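Local coordinates for kcn28 (Kitasatospora, PDB 6J31), which adopts the two-domain GT-B fold, with a C-terminal domain related to that of erythromycin biosynthesis protein CIII, at residues 20-25 with 48-53; 103-108 with 388-393; 332-335 with 339-342. One frame throughout, in Å; residues are numbered along the deposited sequence.

How the contacts relate
Contacts 1 and 2 are buried in the N-terminal Rossmann-like domain of this GT-B fold, on the same side of the chain's centre, and neither has a hydrogen bond across it. They adjoin through Leu-24 CD2 and Ile-390 CD1, 3.9 Å apart, where helices 22-30 and 382-391 meet. Contact 3 lies in the other domain, its centre about 31 and 32 Å from theirs. It is partly buried: an apolar middle like theirs is supplemented by a salt bridge between two exposed side chains and a weak backbone bond. Contact 2 joins distant sequence, whereas contact 3 is local.

Contact 1: residues 20-25 with 48-53; sequences PSLELI and TETGAE
In the N-terminal Rossmann-like domain, successive helices pack beside one another over a parallel sheet, and here Ile-25 of helix 22-30 meets Thr-50, on the part of the chain that leads from helix 44-49 to strand 53-56. The branched side chains cross at a slant. Ile-25 CG2 makes the methyl contacts, because with chi1 at -53° it lies anti to the backbone N while CG1 and the end of the chain turn from the partner segment. CG2 presses on Thr-50 CG2 at 3.5 Å, tighter than a normal methyl contact, and also reaches Ala-52 CB at 3.8 Å, so one methyl spans two residues of the turn. Ile-25 CB in turn lies 3.5 Å from Thr-50 OG1.

That hydroxyl comes within 3.0 Å of Leu-22 O, yet the angle is too poor for a hydrogen bond. Thr-50 also sits off a staggered rotamer, chi1 -139°, which together with the close methyls suggests some strain. The turn belongs to the alternating strand-helix order of the domain: helix 22-30 links strand 6-10 to strand 34-39, and helix 44-49 links the latter to edge strand 53-56. Ile-25 accordingly also rests on Met-9 and Val-35, and Ala-52 on Val-35 and Tyr-37, placing the apolar part of the contact against the sheet. Gly-51 permits the change of direction, since its positive phi of 92° would press a CB against the preceding carbonyl oxygen; its N bonds to Thr-48 O.

Farther out the chemistry becomes ionic. Glu-23 and Glu-49 hold carboxylates 5.8 Å apart, measured from Glu-23 OE2 to Glu-49 OE1, and Arg-26 forms salt bridges with both, which probably offsets their mutual repulsion.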
loop_
_atom_site.group_PDB
_atom_site.type_symbol
_atom_site.label_atom_id
_atom_site.label_comp_id
_atom_site.label_asym_id
_atom_site.label_seq_id
_atom_site.Cartn_x
_atom_site.Cartn_y
_atom_site.Cartn_z
ATOM N N PRO A 20 -5.103 -4.166 0.865
ATOM C CA PRO A 20 -4.832 -4.140 2.313
ATOM C C PRO A 20 -6.031 -4.446 3.200
ATOM O O PRO A 20 -5.842 -5.042 4.267
ATOM C CB PRO A 20 -4.313 -2.712 2.537
ATOM C CG PRO A 20 -3.657 -2.368 1.251
ATOM C CD PRO A 20 -4.526 -2.982 0.195
ATOM N N SER A 21 -7.254 -4.086 2.807
ATOM C CA SER A 21 -8.391 -4.241 3.707
ATOM C C SER A 21 -9.371 -5.351 3.330
ATOM O O SER A 21 -10.371 -5.515 4.036
ATOM C CB SER A 21 -9.151 -2.912 3.828
ATOM O OG SER A 21 -9.554 -2.430 2.558
ATOM N N LEU A 22 -9.119 -6.133 2.271
ATOM C CA LEU A 22 -10.090 -7.160 1.883
ATOM C C LEU A 22 -10.385 -8.121 3.029
ATOM O O LEU A 22 -11.549 -8.433 3.306
ATOM C CB LEU A 22 -9.632 -7.942 0.646
ATOM C CG LEU A 22 -9.816 -7.379 -0.771
ATOM C CD1 LEU A 22 -10.395 -5.966 -0.798
ATOM C CD2 LEU A 22 -8.555 -7.493 -1.611
ATOM N N GLU A 23 -9.342 -8.612 3.701
ATOM C CA GLU A 23 -9.571 -9.562 4.782
ATOM C C GLU A 23 -10.278 -8.908 5.959
ATOM O O GLU A 23 -11.027 -9.580 6.678
ATOM C CB GLU A 23 -8.254 -10.190 5.226
ATOM C CG GLU A 23 -7.628 -11.097 4.172
ATOM C CD GLU A 23 -8.628 -12.060 3.559
ATOM O OE1 GLU A 23 -9.400 -12.694 4.315
ATOM O OE2 GLU A 23 -8.642 -12.182 2.314
ATOM N N LEU A 24 -10.055 -7.611 6.174
ATOM C CA LEU A 24 -10.797 -6.915 7.217
ATOM C C LEU A 24 -12.284 -6.855 6.883
ATOM O O LEU A 24 -13.131 -7.120 7.746
ATOM C CB LEU A 24 -10.222 -5.511 7.419
ATOM C CG LEU A 24 -10.945 -4.588 8.402
ATOM C CD1 LEU A 24 -11.072 -5.279 9.744
ATOM C CD2 LEU A 24 -10.187 -3.280 8.560
ATOM N N ILE A 25 -12.621 -6.531 5.631
ATOM C CA ILE A 25 -14.026 -6.473 5.235
ATOM C C ILE A 25 -14.653 -7.857 5.300
ATOM O O ILE A 25 -15.790 -8.021 5.761
ATOM C CB ILE A 25 -14.172 -5.864 3.829
ATOM C CG1 ILE A 25 -13.464 -4.509 3.742
ATOM C CG2 ILE A 25 -15.642 -5.717 3.483
ATOM C CD1 ILE A 25 -14.030 -3.473 4.684
ATOM N N THR A 48 -16.686 -7.474 -4.657
ATOM C CA THR A 48 -17.694 -8.509 -4.439
ATOM C C THR A 48 -17.095 -9.769 -3.829
ATOM O O THR A 48 -17.780 -10.471 -3.075
ATOM C CB THR A 48 -18.422 -8.859 -5.742
ATOM O OG1 THR A 48 -17.478 -9.296 -6.730
ATOM C CG2 THR A 48 -19.207 -7.663 -6.272
ATOM N N GLU A 49 -15.832 -10.077 -4.134
ATOM C CA GLU A 49 -15.227 -11.276 -3.565
ATOM C C GLU A 49 -15.140 -11.176 -2.046
ATOM O O GLU A 49 -15.202 -12.194 -1.346
ATOM C CB GLU A 49 -13.844 -11.503 -4.181
ATOM C CG GLU A 49 -13.419 -12.967 -4.221
ATOM C CD GLU A 49 -12.941 -13.499 -2.893
ATOM O OE1 GLU A 49 -12.337 -12.728 -2.119
ATOM O OE2 GLU A 49 -13.185 -14.694 -2.618
ATOM N N THR A 50 -15.031 -9.956 -1.525
ATOM C CA THR A 50 -15.002 -9.718 -0.088
ATOM C C THR A 50 -16.321 -10.093 0.594
ATOM O O THR A 50 -16.344 -10.292 1.814
ATOM C CB THR A 50 -14.629 -8.249 0.155
ATOM O OG1 THR A 50 -13.716 -8.149 1.252
ATOM C CG2 THR A 50 -15.836 -7.424 0.456
ATOM N N GLY A 51 -17.419 -10.182 -0.157
ATOM C CA GLY A 51 -18.718 -10.449 0.418
ATOM C C GLY A 51 -19.516 -9.216 0.774
ATOM O O GLY A 51 -20.678 -9.341 1.186
ATOM N N ALA A 52 -18.933 -8.032 0.645
ATOM C CA ALA A 52 -19.677 -6.825 0.939
ATOM C C ALA A 52 -20.540 -6.435 -0.255
ATOM O O ALA A 52 -20.317 -6.861 -1.392
ATOM C CB ALA A 52 -18.737 -5.676 1.309
ATOM N N GLU A 53 -21.522 -5.593 0.022
ATOM C CA GLU A 53 -22.437 -5.094 -0.992
ATOM C C GLU A 53 -21.738 -3.987 -1.775
ATOM O O GLU A 53 -21.377 -2.953 -1.202
ATOM C CB GLU A 53 -23.695 -4.582 -0.298
ATOM C CG GLU A 53 -24.977 -4.573 -1.095
ATOM C CD GLU A 53 -26.152 -4.142 -0.226
ATOM O OE1 GLU A 53 -26.285 -4.665 0.906
ATOM O OE2 GLU A 53 -26.933 -3.270 -0.668
#

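Contact 2: residues 103-108 with 388-393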
loop_
_atom_site.group_PDB
_atom_site.type_symbol
_atom_site.label_atom_id
_atom_site.label_comp_id
_atom_site.label_asym_id
_atom_site.label_seq_id
_atom_site.Cartn_x
_atom_site.Cartn_y
_atom_site.Cartn_z
ATOM N N VAL A 103 -21.387 3.422 10.697
ATOM C CA VAL A 103 -20.028 3.943 10.692
ATOM C C VAL A 103 -19.526 3.940 9.256
ATOM O O VAL A 103 -19.887 3.076 8.452
ATOM C CB VAL A 103 -19.110 3.123 11.632
ATOM C CG1 VAL A 103 -19.067 1.672 11.199
ATOM C CG2 VAL A 103 -17.710 3.713 11.675
ATOM N N PHE A 104 -18.694 4.926 8.937
ATOM C CA PHE A 104 -18.023 5.024 7.648
ATOM C C PHE A 104 -16.567 4.609 7.818
ATOM O O PHE A 104 -15.835 5.219 8.603
ATOM C CB PHE A 104 -18.089 6.448 7.096
ATOM C CG PHE A 104 -19.285 6.719 6.242
ATOM C CD1 PHE A 104 -19.388 6.161 4.978
ATOM C CD2 PHE A 104 -20.299 7.551 6.690
ATOM C CE1 PHE A 104 -20.486 6.415 4.180
ATOM C CE2 PHE A 104 -21.402 7.812 5.892
ATOM C CZ PHE A 104 -21.493 7.240 4.638
ATOM N N LEU A 105 -16.155 3.576 7.092
ATOM C CA LEU A 105 -14.750 3.214 6.955
ATOM C C LEU A 105 -14.274 3.733 5.608
ATOM O O LEU A 105 -14.966 3.556 4.601
ATOM C CB LEU A 105 -14.547 1.699 7.019
ATOM C CG LEU A 105 -15.097 0.902 8.201
ATOM C CD1 LEU A 105 -14.636 -0.556 8.102
ATOM C CD2 LEU A 105 -14.716 1.523 9.538
ATOM N N TYR A 106 -13.112 4.379 5.579
ATOM C CA TYR A 106 -12.652 4.950 4.322
ATOM C C TYR A 106 -11.139 4.858 4.178
ATOM O O TYR A 106 -10.391 5.152 5.112
ATOM C CB TYR A 106 -13.107 6.411 4.187
ATOM C CG TYR A 106 -12.517 7.354 5.214
ATOM C CD1 TYR A 106 -13.039 7.435 6.500
ATOM C CD2 TYR A 106 -11.449 8.180 4.886
ATOM C CE1 TYR A 106 -12.498 8.305 7.434
ATOM C CE2 TYR A 106 -10.907 9.045 5.807
ATOM C CZ TYR A 106 -11.430 9.103 7.078
ATOM O OH TYR A 106 -10.877 9.972 7.983
ATOM N N ASP A 107 -10.704 4.488 2.979
ATOM C CA ASP A 107 -9.302 4.551 2.614
ATOM C C ASP A 107 -8.823 6.004 2.646
ATOM O O ASP A 107 -9.622 6.941 2.624
ATOM C CB ASP A 107 -9.115 3.949 1.222
ATOM C CG ASP A 107 -7.717 4.126 0.692
ATOM O OD1 ASP A 107 -6.825 3.352 1.094
ATOM O OD2 ASP A 107 -7.506 5.077 -0.086
ATOM N N VAL A 108 -7.496 6.181 2.696
ATOM C CA VAL A 108 -6.904 7.516 2.798
ATOM C C VAL A 108 -7.393 8.421 1.674
ATOM O O VAL A 108 -7.636 9.616 1.881
ATOM C CB VAL A 108 -5.365 7.425 2.794
ATOM C CG1 VAL A 108 -4.738 8.800 3.012
ATOM C CG2 VAL A 108 -4.888 6.471 3.846
ATOM N N ASP A 388 -12.390 -5.641 15.943
ATOM C CA ASP A 388 -12.865 -5.321 17.288
ATOM C C ASP A 388 -12.946 -3.814 17.504
ATOM O O ASP A 388 -13.897 -3.319 18.121
ATOM C CB ASP A 388 -11.965 -5.963 18.340
ATOM C CG ASP A 388 -12.056 -7.478 18.345
ATOM O OD1 ASP A 388 -12.970 -8.029 17.690
ATOM O OD2 ASP A 388 -11.213 -8.117 19.008
ATOM N N LEU A 389 -11.956 -3.066 17.007
ATOM C CA LEU A 389 -11.977 -1.615 17.169
ATOM C C LEU A 389 -13.133 -0.982 16.400
ATOM O O LEU A 389 -13.753 -0.025 16.877
ATOM C CB LEU A 389 -10.643 -1.017 16.727
ATOM C CG LEU A 389 -9.486 -1.276 17.689
ATOM C CD1 LEU A 389 -8.205 -0.638 17.172
ATOM C CD2 LEU A 389 -9.839 -0.757 19.075
ATOM N N ILE A 390 -13.431 -1.500 15.209
ATOM C CA ILE A 390 -14.546 -0.978 14.426
ATOM C C ILE A 390 -15.869 -1.258 15.128
ATOM O O ILE A 390 -16.775 -0.414 15.143
ATOM C CB ILE A 390 -14.517 -1.570 13.006
ATOM C CG1 ILE A 390 -13.309 -1.037 12.234
ATOM C CG2 ILE A 390 -15.802 -1.240 12.261
ATOM C CD1 ILE A 390 -12.872 -1.926 11.086
ATOM N N GLU A 391 -16.008 -2.446 15.713
ATOM C CA GLU A 391 -17.244 -2.784 16.404
ATOM C C GLU A 391 -17.490 -1.908 17.629
ATOM O O GLU A 391 -18.647 -1.751 18.030
ATOM C CB GLU A 391 -17.238 -4.265 16.782
ATOM C CG GLU A 391 -17.550 -5.159 15.593
ATOM C CD GLU A 391 -17.630 -6.627 15.949
ATOM O OE1 GLU A 391 -16.916 -7.069 16.875
ATOM O OE2 GLU A 391 -18.435 -7.335 15.309
ATOM N N ARG A 392 -16.438 -1.327 18.220
ATOM C CA ARG A 392 -16.619 -0.398 19.336
ATOM C C ARG A 392 -17.384 0.844 18.908
ATOM O O ARG A 392 -18.012 1.506 19.744
ATOM C CB ARG A 392 -15.261 0.019 19.912
ATOM C CG ARG A 392 -14.494 -1.059 20.664
ATOM C CD ARG A 392 -15.020 -1.324 22.072
ATOM N NE ARG A 392 -14.995 -0.128 22.907
ATOM C CZ ARG A 392 -15.619 -0.005 24.077
ATOM N NH1 ARG A 392 -16.328 -1.010 24.575
ATOM N NH2 ARG A 392 -15.536 1.138 24.752
ATOM N N GLN A 393 -17.325 1.187 17.619
ATOM C CA GLN A 393 -18.040 2.337 17.085
ATOM C C GLN A 393 -19.495 2.034 16.748
ATOM O O GLN A 393 -20.253 2.967 16.464
ATOM C CB GLN A 393 -17.333 2.861 15.833
ATOM C CG GLN A 393 -16.001 3.528 16.112
ATOM C CD GLN A 393 -16.111 4.600 17.170
ATOM O OE1 GLN A 393 -17.015 5.434 17.132
ATOM N NE2 GLN A 393 -15.199 4.574 18.135
#
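Ile-390, of helix 382-391, meets Leu-105 of strand 103-107, a plain case of a helix set on a sheet through branched aliphatic side chains. From CB, which points toward the strand, Ile-390 divides into two arms. With chi1 at -68°, CG2 lies anti to the backbone N and CG1 beside it, and the fork between them receives the end of the leucine: Leu-105 CD2 stands 4.0 Å from both Ile-390 CG1 and Ile-390 CG2. The tip, CD1, continues past this fork to the other leucine methyl, meeting Leu-105 CD1 at 3.7 Å. Both branches of Leu-105 are thus engaged by successive parts of a single isoleucine.

Two residues earlier on the same face of the strand, Val-103 CG2 comes to 4.3 Å from Gln-393 CB, a looser touch three residues beyond Ile-390. The glutamine offers only the root of its side chain here; the rest turns off from the strand, and the residue also touches Ile-125 and Arg-184.

At the far end of the 103-108 segment, Val-108 touches the ligand (2E,2'E)-3,3'-(1,2-phenylene)di(prop-2-enoic acid), and Asp-107 OD1 is hydrogen-bonded to ND1 of His-17, another residue of that pocket. Helix 382-391 is itself tied to the chain just after helix 22-30, since Asp-388 and Glu-391 both form salt bridges with Arg-31. The chain's last helix thus returns to the N-terminal sheet, as is usual in GT-B proteins. Strand 103-107 runs between parallel strands 6-10 and 124-128, with helix 382-391 against the face bearing Val-103 and Leu-105, and helix 112-120 against the side chains of Phe-104 and Tyr-106.

Contact 3: residues 332-335 with 339-342; sequences ESVV and IARR
Glu-332 and Arg-342, both exposed, form a salt bridge where helix 327-336 faces strand 340-342. Arg-342 NH1 gives a hydrogen bond to Glu-332 OE2, modelled at 2.5 Å, so short that its exact length is doubtful; at 123° it is also well bent. The carboxylate oxygen approaches the guanidinium edge, near its plane, while the two flat groups are turned 43° apart and join through one nitrogen. Their chains meet by contrasting shapes: the arginine is extended from CG to NE, whereas the glutamate folds at chi2, -44°, so that its end comes nearer the strand although CB points away from it.

At the other end, Ile-339 N donates a weak but nearly straight hydrogen bond to Val-334 O, 3.3 Å long. The same oxygen lies 3.4 Å from Ile-339 CG1, so side chain and backbone crowd around one carbonyl.

Between these polar ends the packing is apolar. Val-334 CG2 presses on Ala-340 CB at 3.6 Å, and Val-335 CG2 sits against the strand backbone, 3.7 Å from Ala-340 O, and meets Ala-340 CB at 4.1 Å. Inward, Val-334 continues onto Ile-308 and Val-320, while Ile-339 meets Leu-370. The contact joins the helix and second strand of the beta-alpha-beta crossover that runs from strand 318-320 through helix 327-336 to the parallel edge strand 340-342, the repeating element of Rossmann-like domains.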
loop_
_atom_site.group_PDB
_atom_site.type_symbol
_atom_site.label_atom_id
_atom_site.label_comp_id
_atom_site.label_asym_id
_atom_site.label_seq_id
_atom_site.Cartn_x
_atom_site.Cartn_y
_atom_site.Cartn_z
ATOM N N GLU A 332 14.362 3.069 3.571
ATOM C CA GLU A 332 15.126 3.423 4.762
ATOM C C GLU A 332 14.754 2.536 5.942
ATOM O O GLU A 332 15.631 2.073 6.681
ATOM C CB GLU A 332 14.891 4.893 5.113
ATOM C CG GLU A 332 15.644 5.883 4.246
ATOM C CD GLU A 332 17.083 5.473 4.022
ATOM O OE1 GLU A 332 17.780 5.192 5.021
ATOM O OE2 GLU A 332 17.521 5.437 2.852
ATOM N N SER A 333 13.459 2.256 6.108
ATOM C CA SER A 333 13.002 1.462 7.245
ATOM C C SER A 333 13.600 0.062 7.226
ATOM O O SER A 333 14.177 -0.385 8.224
ATOM C CB SER A 333 11.475 1.401 7.259
ATOM O OG SER A 333 10.929 2.709 7.317
ATOM N N VAL A 334 13.465 -0.654 6.105
ATOM C CA VAL A 334 13.958 -2.027 6.052
ATOM C C VAL A 334 15.480 -2.073 6.129
ATOM O O VAL A 334 16.049 -3.016 6.694
ATOM C CB VAL A 334 13.433 -2.748 4.796
ATOM C CG1 VAL A 334 11.954 -3.043 4.946
ATOM C CG2 VAL A 334 13.700 -1.918 3.537
ATOM N N VAL A 335 16.164 -1.075 5.569
ATOM C CA VAL A 335 17.611 -0.998 5.737
ATOM C C VAL A 335 17.958 -0.728 7.196
ATOM O O VAL A 335 18.868 -1.350 7.760
ATOM C CB VAL A 335 18.198 0.074 4.800
ATOM C CG1 VAL A 335 19.598 0.479 5.252
ATOM C CG2 VAL A 335 18.213 -0.431 3.372
ATOM N N ILE A 339 17.822 -5.730 7.411
ATOM C CA ILE A 339 17.353 -6.886 6.656
ATOM C C ILE A 339 17.300 -6.565 5.168
ATOM O O ILE A 339 16.679 -7.299 4.392
ATOM C CB ILE A 339 15.971 -7.354 7.148
ATOM C CG1 ILE A 339 14.966 -6.212 7.047
ATOM C CG2 ILE A 339 16.043 -7.893 8.571
ATOM C CD1 ILE A 339 13.594 -6.669 6.667
ATOM N N ALA A 340 17.931 -5.469 4.753
ATOM C CA ALA A 340 17.773 -5.022 3.378
ATOM C C ALA A 340 18.990 -4.226 2.932
ATOM O O ALA A 340 19.778 -3.741 3.745
ATOM C CB ALA A 340 16.500 -4.182 3.213
ATOM N N ARG A 341 19.124 -4.096 1.613
ATOM C CA ARG A 341 20.141 -3.269 0.982
ATOM C C ARG A 341 19.437 -2.372 -0.025
ATOM O O ARG A 341 18.532 -2.824 -0.734
ATOM C CB ARG A 341 21.186 -4.131 0.261
ATOM C CG ARG A 341 22.195 -4.856 1.155
ATOM C CD ARG A 341 23.620 -4.350 1.012
ATOM N NE ARG A 341 24.590 -5.370 1.416
ATOM C CZ ARG A 341 24.716 -5.871 2.643
ATOM N NH1 ARG A 341 23.930 -5.456 3.628
ATOM N NH2 ARG A 341 25.634 -6.800 2.879
ATOM N N ARG A 342 19.829 -1.103 -0.083
ATOM C CA ARG A 342 19.230 -0.159 -1.019
ATOM C C ARG A 342 20.133 0.040 -2.233
ATOM O O ARG A 342 21.353 0.161 -2.098
ATOM C CB ARG A 342 18.956 1.180 -0.330
ATOM C CG ARG A 342 18.295 2.227 -1.210
ATOM C CD ARG A 342 17.916 3.452 -0.393
ATOM N NE ARG A 342 17.329 4.507 -1.215
ATOM C CZ ARG A 342 16.692 5.570 -0.729
ATOM N NH1 ARG A 342 16.556 5.724 0.581
ATOM N NH2 ARG A 342 16.190 6.479 -1.555
#